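Local coordinates for programmed Cell Death Protein 5 Homolog (Leishmania major, PDB 6VMT) that probably binds double-stranded DNA, through a compact helical core preceded by a long N-terminal helix, at residues A42-E47 against M68-A73; R49-R54 against D86-L91; Q72-Q75 against Q80-V83. One frame throughout, in Å; residues are numbered along the deposited sequence.

Contact 1 of 3, residues A42-E47 against M68-A73; sequences AFVSAE and MHIIQA
I70 meets V44 with two of its carbons, and the pair shows how branched side chains pack where one helix gives way to the next. Its CG2 lies 3.7 Å from V44 CG2, while I70 CD1 reaches the same methyl at 3.9 Å, the two side chains crossing at about a right angle. I70 CG2 also comes within 4.2 Å of F43 CB, so this one methyl serves both the last helical residue, F43, and V44 just after it. The following residue, I71, engages F43 differently: its CA stands at the edge of the phenyl ring, near the ring plane, 4.1 Å from F43 CE2. F43 holds CG beside the backbone N (chi1 -70°), which brings an edge of its ring up to the backbone of helix 46-75 at I71, and F43 CD2 is 4.4 Å from I71 CG1. The contact is wholly apolar and modest, burying 169 Å² in all.

V44 is where the chain leaves helical geometry, and S45 then takes the N-cap position of the next helix, its OG making a weak bond to G48 N. Beyond the pair, I70 continues onto L91 and V44 onto V88, which places the junction of helices 12-43 and 46-75 against helix 85-103.

Contact 2 of 3, residues R49-R54 against D86-L91; sequences RERLKR and DTVREL
R51 lays its aliphatic stem over V88 and its guanidinium over the root of R89, an example of an arginine used for both packing and charge. Its CD is 3.8 Å from V88 CG1, the two side chains sliding past each other in opposite directions. CG leaves anti to the backbone N, which carries the stem across to the other helix, and the chain then bends at chi3 (-76°). That bend sets R89 CB above one face of the R51 guanidinium, toward its rim, with R51 NE 3.9 Å from it. R54 NH2 occupies the opposite face, over its centre and 3.5 Å above the plane.

D85, whose OD1 forms a salt bridge with R51 NE, would partly offset the gathered positive charge. The guanidinium planes of R51 and R89 are turned 46° apart, with the two NH1 atoms 4.7 Å from each other. The contact belongs to the three-helix core of the PDCD5 fold: segments 49-54 and 86-91 run in broadly the same direction, inclined by 27°, with their axes 9.7 Å apart at closest approach.

Deeper in, L52 CG lies 3.8 Å from V88 CG1, so that one methyl is shared between a leucine and an arginine stem. L52 also touches V66 and E67, while its carbonyl O accepts a hydrogen bond from S63 OG, because the run 46-75 doubles back on itself.

Contact 3 of 3, residues Q72-Q75 against Q80-V83; sequences QAVQ and QPPV
V74 divides its two methyls between P81 and V83, a compact case of a helix end being folded onto the loop that follows it. CG1 takes the proline: it lies 3.6 Å from P81 CG and 3.9 Å from P81 CB, with P81 CD only slightly farther at 4.0 Å, so it sits over one face of the ring, displaced toward CG. CG2 takes the valine at longer range, 4.3 Å from V83 CG2. The split follows from the first torsion of V74 (chi1 180°), which holds CG1 anti to the backbone N and leaves CG2 beside that N. The 115 Å² buried comes mainly from V74, P81 and V83.

The next shell explains how the loop presents these groups. A cis peptide bond joins P81 to P82, and along the loop the side chains alternate: P81 and V83 start out toward the helix, whereas P82 starts away from it. V83 is further fixed through its backbone, with V83 N bonding to F43 O and V83 O accepting from S45 N; S45 OG adds a weak bond to that same oxygen.

M79 touches both A73 and V74 from within the connecting loop, and the ring of F43 packs on V74. The last part of helix 46-75 thus packs against both the end of helix 12-43 and the loop leading into helix 85-103.

How the contacts relate
From the N terminus, the long helix 12-43 ends at the first segment of contact 1, which closes a loop from 42-47 to 68-73 and brings the junction before helix 46-75 against the later part of that helix. Contact 2 starts inside that loop, at 49-54, and closes beyond it at 86-91, so contacts 1 and 2 cross. Contact 3 is a short closure, from 72-75 to 80-83, nested within contact 2; its first segment overlaps the second segment of contact 1 at Q72 and A73. As centres, contacts 1 and 3 are about 5 Å apart, contacts 2 and 3 about 14 Å. Together they tie the base of the long helix, the folded-back run 46-75 and helix 85-103 into one core.

Contact 1 of 3, residues A42-E47 against M68-A73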
loop_
_atom_site.group_PDB
_atom_site.type_symbol
_atom_site.label_atom_id
_atom_site.label_comp_id
_atom_site.label_asym_id
_atom_site.label_seq_id
_atom_site.Cartn_x
_atom_site.Cartn_y
_atom_site.Cartn_z
ATOM N N ALA A 42 -4.114 -11.577 -3.215
ATOM C CA ALA A 42 -3.401 -12.871 -3.333
ATOM C C ALA A 42 -2.733 -13.275 -2.019
ATOM O O ALA A 42 -2.599 -14.503 -1.777
ATOM C CB ALA A 42 -2.359 -12.756 -4.408
ATOM N N PHE A 43 -2.262 -12.274 -1.270
ATOM C CA PHE A 43 -1.327 -12.418 -0.128
ATOM C C PHE A 43 -2.117 -12.512 1.169
ATOM O O PHE A 43 -1.732 -13.302 2.059
ATOM C CB PHE A 43 -0.370 -11.229 -0.028
ATOM C CG PHE A 43 0.675 -11.127 -1.116
ATOM C CD1 PHE A 43 0.774 -12.079 -2.117
ATOM C CD2 PHE A 43 1.591 -10.093 -1.111
ATOM C CE1 PHE A 43 1.757 -11.985 -3.087
ATOM C CE2 PHE A 43 2.585 -10.011 -2.069
ATOM C CZ PHE A 43 2.663 -10.952 -3.062
ATOM N N VAL A 44 -3.177 -11.713 1.268
ATOM C CA VAL A 44 -3.920 -11.484 2.540
ATOM C C VAL A 44 -5.308 -12.079 2.361
ATOM O O VAL A 44 -5.812 -12.046 1.248
ATOM C CB VAL A 44 -3.952 -9.990 2.905
ATOM C CG1 VAL A 44 -4.661 -9.716 4.209
ATOM C CG2 VAL A 44 -2.555 -9.436 2.998
ATOM N N SER A 45 -5.875 -12.628 3.422
ATOM C CA SER A 45 -7.226 -13.240 3.413
ATOM C C SER A 45 -8.272 -12.126 3.406
ATOM O O SER A 45 -7.912 -10.954 3.608
ATOM C CB SER A 45 -7.410 -14.139 4.588
ATOM O OG SER A 45 -7.437 -13.355 5.762
ATOM N N ALA A 46 -9.526 -12.488 3.186
ATOM C CA ALA A 46 -10.628 -11.549 2.893
ATOM C C ALA A 46 -10.976 -10.793 4.169
ATOM O O ALA A 46 -11.064 -9.561 4.122
ATOM C CB ALA A 46 -11.792 -12.322 2.352
ATOM N N GLU A 47 -11.137 -11.539 5.263
ATOM C CA GLU A 47 -11.371 -11.021 6.633
ATOM C C GLU A 47 -10.266 -10.020 6.971
ATOM O O GLU A 47 -10.585 -8.932 7.501
ATOM C CB GLU A 47 -11.367 -12.168 7.649
ATOM C CG GLU A 47 -12.747 -12.592 8.143
ATOM C CD GLU A 47 -12.853 -12.858 9.646
ATOM O OE1 GLU A 47 -11.833 -13.258 10.268
ATOM O OE2 GLU A 47 -13.959 -12.650 10.207
ATOM N N MET A 68 2.670 -2.533 3.511
ATOM C CA MET A 68 4.087 -2.461 3.053
ATOM C C MET A 68 4.808 -3.709 3.522
ATOM O O MET A 68 5.590 -4.252 2.790
ATOM C CB MET A 68 4.853 -1.266 3.635
ATOM C CG MET A 68 4.811 0.017 2.772
ATOM S SD MET A 68 5.466 1.528 3.623
ATOM C CE MET A 68 7.208 1.116 3.735
ATOM N N HIS A 69 4.666 -4.042 4.787
ATOM C CA HIS A 69 5.454 -5.122 5.415
ATOM C C HIS A 69 5.027 -6.453 4.808
ATOM O O HIS A 69 5.910 -7.229 4.448
ATOM C CB HIS A 69 5.265 -5.154 6.927
ATOM C CG HIS A 69 6.003 -6.280 7.569
ATOM N ND1 HIS A 69 7.383 -6.260 7.753
ATOM C CD2 HIS A 69 5.576 -7.471 8.021
ATOM C CE1 HIS A 69 7.762 -7.383 8.318
ATOM N NE2 HIS A 69 6.665 -8.140 8.487
ATOM N N ILE A 70 3.724 -6.717 4.747
ATOM C CA ILE A 70 3.197 -8.014 4.229
ATOM C C ILE A 70 3.743 -8.210 2.823
ATOM O O ILE A 70 4.214 -9.280 2.519
ATOM C CB ILE A 70 1.672 -8.016 4.213
ATOM C CG1 ILE A 70 1.095 -8.117 5.620
ATOM C CG2 ILE A 70 1.165 -9.109 3.299
ATOM C CD1 ILE A 70 -0.350 -7.766 5.700
ATOM N N ILE A 71 3.701 -7.179 2.001
ATOM C CA ILE A 71 4.141 -7.298 0.594
ATOM C C ILE A 71 5.633 -7.599 0.564
ATOM O O ILE A 71 6.001 -8.587 -0.076
ATOM C CB ILE A 71 3.817 -6.018 -0.156
ATOM C CG1 ILE A 71 2.311 -5.850 -0.268
ATOM C CG2 ILE A 71 4.505 -6.022 -1.504
ATOM C CD1 ILE A 71 1.920 -4.571 -0.927
ATOM N N GLN A 72 6.475 -6.767 1.173
ATOM C CA GLN A 72 7.945 -7.013 1.122
ATOM C C GLN A 72 8.195 -8.424 1.653
ATOM O O GLN A 72 8.995 -9.125 1.056
ATOM C CB GLN A 72 8.778 -5.920 1.818
ATOM C CG GLN A 72 8.725 -5.904 3.342
ATOM C CD GLN A 72 9.693 -6.807 4.086
ATOM O OE1 GLN A 72 10.804 -7.087 3.641
ATOM N NE2 GLN A 72 9.288 -7.258 5.266
ATOM N N ALA A 73 7.460 -8.858 2.680
ATOM C CA ALA A 73 7.692 -10.113 3.426
ATOM C C ALA A 73 7.324 -11.337 2.593
ATOM O O ALA A 73 8.091 -12.291 2.568
ATOM C CB ALA A 73 6.852 -10.076 4.658
#

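Contact 2 of 3, residues R49-R54 against D86-L91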
loop_
_atom_site.group_PDB
_atom_site.type_symbol
_atom_site.label_atom_id
_atom_site.label_comp_id
_atom_site.label_asym_id
_atom_site.label_seq_id
_atom_site.Cartn_x
_atom_site.Cartn_y
_atom_site.Cartn_z
ATOM N N ARG A 49 -8.323 -8.444 5.034
ATOM C CA ARG A 49 -8.302 -7.333 4.056
ATOM C C ARG A 49 -9.351 -6.279 4.418
ATOM O O ARG A 49 -9.026 -5.085 4.278
ATOM C CB ARG A 49 -8.502 -7.878 2.644
ATOM C CG ARG A 49 -7.296 -7.662 1.749
ATOM C CD ARG A 49 -7.052 -8.812 0.806
ATOM N NE ARG A 49 -8.222 -9.065 -0.006
ATOM C CZ ARG A 49 -8.781 -10.252 -0.194
ATOM N NH1 ARG A 49 -8.268 -11.344 0.355
ATOM N NH2 ARG A 49 -9.859 -10.336 -0.956
ATOM N N GLU A 50 -10.538 -6.692 4.864
ATOM C CA GLU A 50 -11.566 -5.771 5.428
ATOM C C GLU A 50 -10.978 -5.028 6.637
ATOM O O GLU A 50 -11.004 -3.774 6.680
ATOM C CB GLU A 50 -12.816 -6.550 5.838
ATOM C CG GLU A 50 -13.482 -7.236 4.661
ATOM C CD GLU A 50 -14.778 -7.956 4.977
ATOM O OE1 GLU A 50 -15.522 -7.473 5.859
ATOM O OE2 GLU A 50 -15.036 -9.000 4.340
ATOM N N ARG A 51 -10.457 -5.793 7.582
ATOM C CA ARG A 51 -9.862 -5.268 8.827
ATOM C C ARG A 51 -8.899 -4.141 8.473
ATOM O O ARG A 51 -8.921 -3.110 9.146
ATOM C CB ARG A 51 -9.157 -6.396 9.580
ATOM C CG ARG A 51 -8.433 -5.927 10.830
ATOM C CD ARG A 51 -7.759 -7.054 11.581
ATOM N NE ARG A 51 -8.709 -7.858 12.333
ATOM C CZ ARG A 51 -9.245 -7.521 13.497
ATOM N NH1 ARG A 51 -8.946 -6.370 14.074
ATOM N NH2 ARG A 51 -10.093 -8.343 14.081
ATOM N N LEU A 52 -8.074 -4.328 7.455
ATOM C CA LEU A 52 -6.995 -3.363 7.121
ATOM C C LEU A 52 -7.609 -2.058 6.609
ATOM O O LEU A 52 -7.046 -0.986 6.902
ATOM C CB LEU A 52 -6.089 -3.988 6.060
ATOM C CG LEU A 52 -4.858 -4.723 6.566
ATOM C CD1 LEU A 52 -4.179 -5.408 5.396
ATOM C CD2 LEU A 52 -3.892 -3.767 7.250
ATOM N N LYS A 53 -8.682 -2.158 5.821
ATOM C CA LYS A 53 -9.376 -0.991 5.223
ATOM C C LYS A 53 -10.221 -0.358 6.328
ATOM O O LYS A 53 -10.208 0.879 6.457
ATOM C CB LYS A 53 -10.164 -1.423 3.984
ATOM C CG LYS A 53 -9.286 -1.968 2.861
ATOM C CD LYS A 53 -9.848 -1.791 1.464
ATOM C CE LYS A 53 -8.810 -1.994 0.378
ATOM N NZ LYS A 53 -9.367 -1.689 -0.959
ATOM N N ARG A 54 -10.848 -1.189 7.155
ATOM C CA ARG A 54 -11.620 -0.730 8.336
ATOM C C ARG A 54 -10.764 0.180 9.224
ATOM O O ARG A 54 -11.306 1.179 9.698
ATOM C CB ARG A 54 -12.098 -1.929 9.150
ATOM C CG ARG A 54 -13.468 -1.739 9.771
ATOM C CD ARG A 54 -13.918 -3.097 10.251
ATOM N NE ARG A 54 -12.978 -3.640 11.221
ATOM C CZ ARG A 54 -12.821 -4.934 11.476
ATOM N NH1 ARG A 54 -13.535 -5.826 10.817
ATOM N NH2 ARG A 54 -11.943 -5.346 12.377
ATOM N N ASP A 86 -5.894 -13.070 11.896
ATOM C CA ASP A 86 -5.203 -13.229 13.201
ATOM C C ASP A 86 -3.801 -12.617 13.099
ATOM O O ASP A 86 -3.396 -11.927 14.020
ATOM C CB ASP A 86 -5.183 -14.703 13.626
ATOM C CG ASP A 86 -6.460 -15.495 13.325
ATOM O OD1 ASP A 86 -6.916 -15.489 12.144
ATOM O OD2 ASP A 86 -6.988 -16.135 14.265
ATOM N N THR A 87 -3.073 -12.861 12.014
ATOM C CA THR A 87 -1.711 -12.294 11.792
ATOM C C THR A 87 -1.808 -10.802 11.468
ATOM O O THR A 87 -0.934 -10.040 11.924
ATOM C CB THR A 87 -0.947 -13.007 10.671
ATOM O OG1 THR A 87 -0.936 -14.424 10.858
ATOM C CG2 THR A 87 0.487 -12.547 10.604
ATOM N N VAL A 88 -2.819 -10.384 10.704
ATOM C CA VAL A 88 -3.051 -8.940 10.420
ATOM C C VAL A 88 -3.230 -8.214 11.759
ATOM O O VAL A 88 -2.440 -7.289 12.054
ATOM C CB VAL A 88 -4.264 -8.743 9.498
ATOM C CG1 VAL A 88 -4.688 -7.286 9.422
ATOM C CG2 VAL A 88 -3.994 -9.290 8.106
ATOM N N ARG A 89 -4.217 -8.645 12.544
ATOM C CA ARG A 89 -4.563 -8.052 13.868
ATOM C C ARG A 89 -3.283 -7.938 14.696
ATOM O O ARG A 89 -2.988 -6.850 15.166
ATOM C CB ARG A 89 -5.674 -8.886 14.506
ATOM C CG ARG A 89 -5.498 -9.169 15.986
ATOM C CD ARG A 89 -6.774 -9.614 16.681
ATOM N NE ARG A 89 -6.615 -9.403 18.119
ATOM C CZ ARG A 89 -6.535 -8.211 18.744
ATOM N NH1 ARG A 89 -6.615 -7.066 18.085
ATOM N NH2 ARG A 89 -6.377 -8.169 20.054
ATOM N N GLU A 90 -2.500 -9.005 14.771
ATOM C CA GLU A 90 -1.183 -9.043 15.472
ATOM C C GLU A 90 -0.306 -7.902 14.953
ATOM O O GLU A 90 0.110 -7.086 15.772
ATOM C CB GLU A 90 -0.542 -10.421 15.282
ATOM C CG GLU A 90 0.571 -10.770 16.255
ATOM C CD GLU A 90 0.990 -12.242 16.193
ATOM O OE1 GLU A 90 1.230 -12.739 15.070
ATOM O OE2 GLU A 90 1.062 -12.912 17.262
ATOM N N LEU A 91 -0.089 -7.809 13.633
ATOM C CA LEU A 91 0.785 -6.771 13.000
ATOM C C LEU A 91 0.232 -5.371 13.298
ATOM O O LEU A 91 1.013 -4.512 13.739
ATOM C CB LEU A 91 0.879 -6.997 11.490
ATOM C CG LEU A 91 1.616 -8.243 10.987
ATOM C CD1 LEU A 91 1.666 -8.231 9.480
ATOM C CD2 LEU A 91 3.028 -8.325 11.509
#

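Contact 3 of 3, residues Q72-Q75 against Q80-V83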
loop_
_atom_site.group_PDB
_atom_site.type_symbol
_atom_site.label_atom_id
_atom_site.label_comp_id
_atom_site.label_asym_id
_atom_site.label_seq_id
_atom_site.Cartn_x
_atom_site.Cartn_y
_atom_site.Cartn_z
ATOM N N GLN A 72 6.475 -6.767 1.173
ATOM C CA GLN A 72 7.945 -7.013 1.122
ATOM C C GLN A 72 8.195 -8.424 1.653
ATOM O O GLN A 72 8.995 -9.125 1.056
ATOM C CB GLN A 72 8.778 -5.920 1.818
ATOM C CG GLN A 72 8.725 -5.904 3.342
ATOM C CD GLN A 72 9.693 -6.807 4.086
ATOM O OE1 GLN A 72 10.804 -7.087 3.641
ATOM N NE2 GLN A 72 9.288 -7.258 5.266
ATOM N N ALA A 73 7.460 -8.858 2.680
ATOM C CA ALA A 73 7.692 -10.113 3.426
ATOM C C ALA A 73 7.324 -11.337 2.593
ATOM O O ALA A 73 8.091 -12.291 2.568
ATOM C CB ALA A 73 6.852 -10.076 4.658
ATOM N N VAL A 74 6.119 -11.355 2.042
ATOM C CA VAL A 74 5.626 -12.447 1.161
ATOM C C VAL A 74 6.514 -12.486 -0.108
ATOM O O VAL A 74 7.131 -13.539 -0.428
ATOM C CB VAL A 74 4.139 -12.221 0.857
ATOM C CG1 VAL A 74 3.579 -13.292 -0.041
ATOM C CG2 VAL A 74 3.309 -12.157 2.122
ATOM N N GLN A 75 6.684 -11.359 -0.793
ATOM C CA GLN A 75 7.525 -11.320 -2.013
ATOM C C GLN A 75 8.894 -11.977 -1.800
ATOM O O GLN A 75 9.402 -12.524 -2.792
ATOM C CB GLN A 75 7.694 -9.886 -2.460
ATOM C CG GLN A 75 6.543 -9.442 -3.328
ATOM C CD GLN A 75 6.785 -8.022 -3.736
ATOM O OE1 GLN A 75 7.768 -7.434 -3.290
ATOM N NE2 GLN A 75 5.856 -7.469 -4.513
ATOM N N GLN A 80 4.117 -16.693 4.959
ATOM C CA GLN A 80 3.392 -17.715 4.175
ATOM C C GLN A 80 2.043 -17.120 3.815
ATOM O O GLN A 80 1.190 -16.943 4.678
ATOM C CB GLN A 80 3.259 -18.997 5.002
ATOM C CG GLN A 80 2.484 -20.122 4.323
ATOM C CD GLN A 80 3.364 -21.158 3.665
ATOM O OE1 GLN A 80 4.476 -21.444 4.118
ATOM N NE2 GLN A 80 2.857 -21.752 2.592
ATOM N N PRO A 81 1.789 -16.824 2.526
ATOM C CA PRO A 81 0.464 -16.411 2.091
ATOM C C PRO A 81 -0.458 -17.616 2.024
ATOM O O PRO A 81 0.010 -18.730 1.846
ATOM C CB PRO A 81 0.697 -15.827 0.703
ATOM C CG PRO A 81 1.924 -16.532 0.193
ATOM C CD PRO A 81 2.736 -16.914 1.412
ATOM N N PRO A 82 -1.790 -17.441 2.162
ATOM C CA PRO A 82 -2.402 -16.143 2.410
ATOM C C PRO A 82 -2.380 -15.865 3.916
ATOM O O PRO A 82 -2.516 -16.780 4.715
ATOM C CB PRO A 82 -3.820 -16.346 1.896
ATOM C CG PRO A 82 -4.109 -17.761 2.332
ATOM C CD PRO A 82 -2.798 -18.508 2.154
ATOM N N VAL A 83 -2.190 -14.598 4.256
ATOM C CA VAL A 83 -1.932 -14.131 5.641
ATOM C C VAL A 83 -3.292 -13.974 6.320
ATOM O O VAL A 83 -4.165 -13.264 5.764
ATOM C CB VAL A 83 -1.112 -12.832 5.566
ATOM C CG1 VAL A 83 -0.965 -12.114 6.876
ATOM C CG2 VAL A 83 0.245 -13.086 4.967
#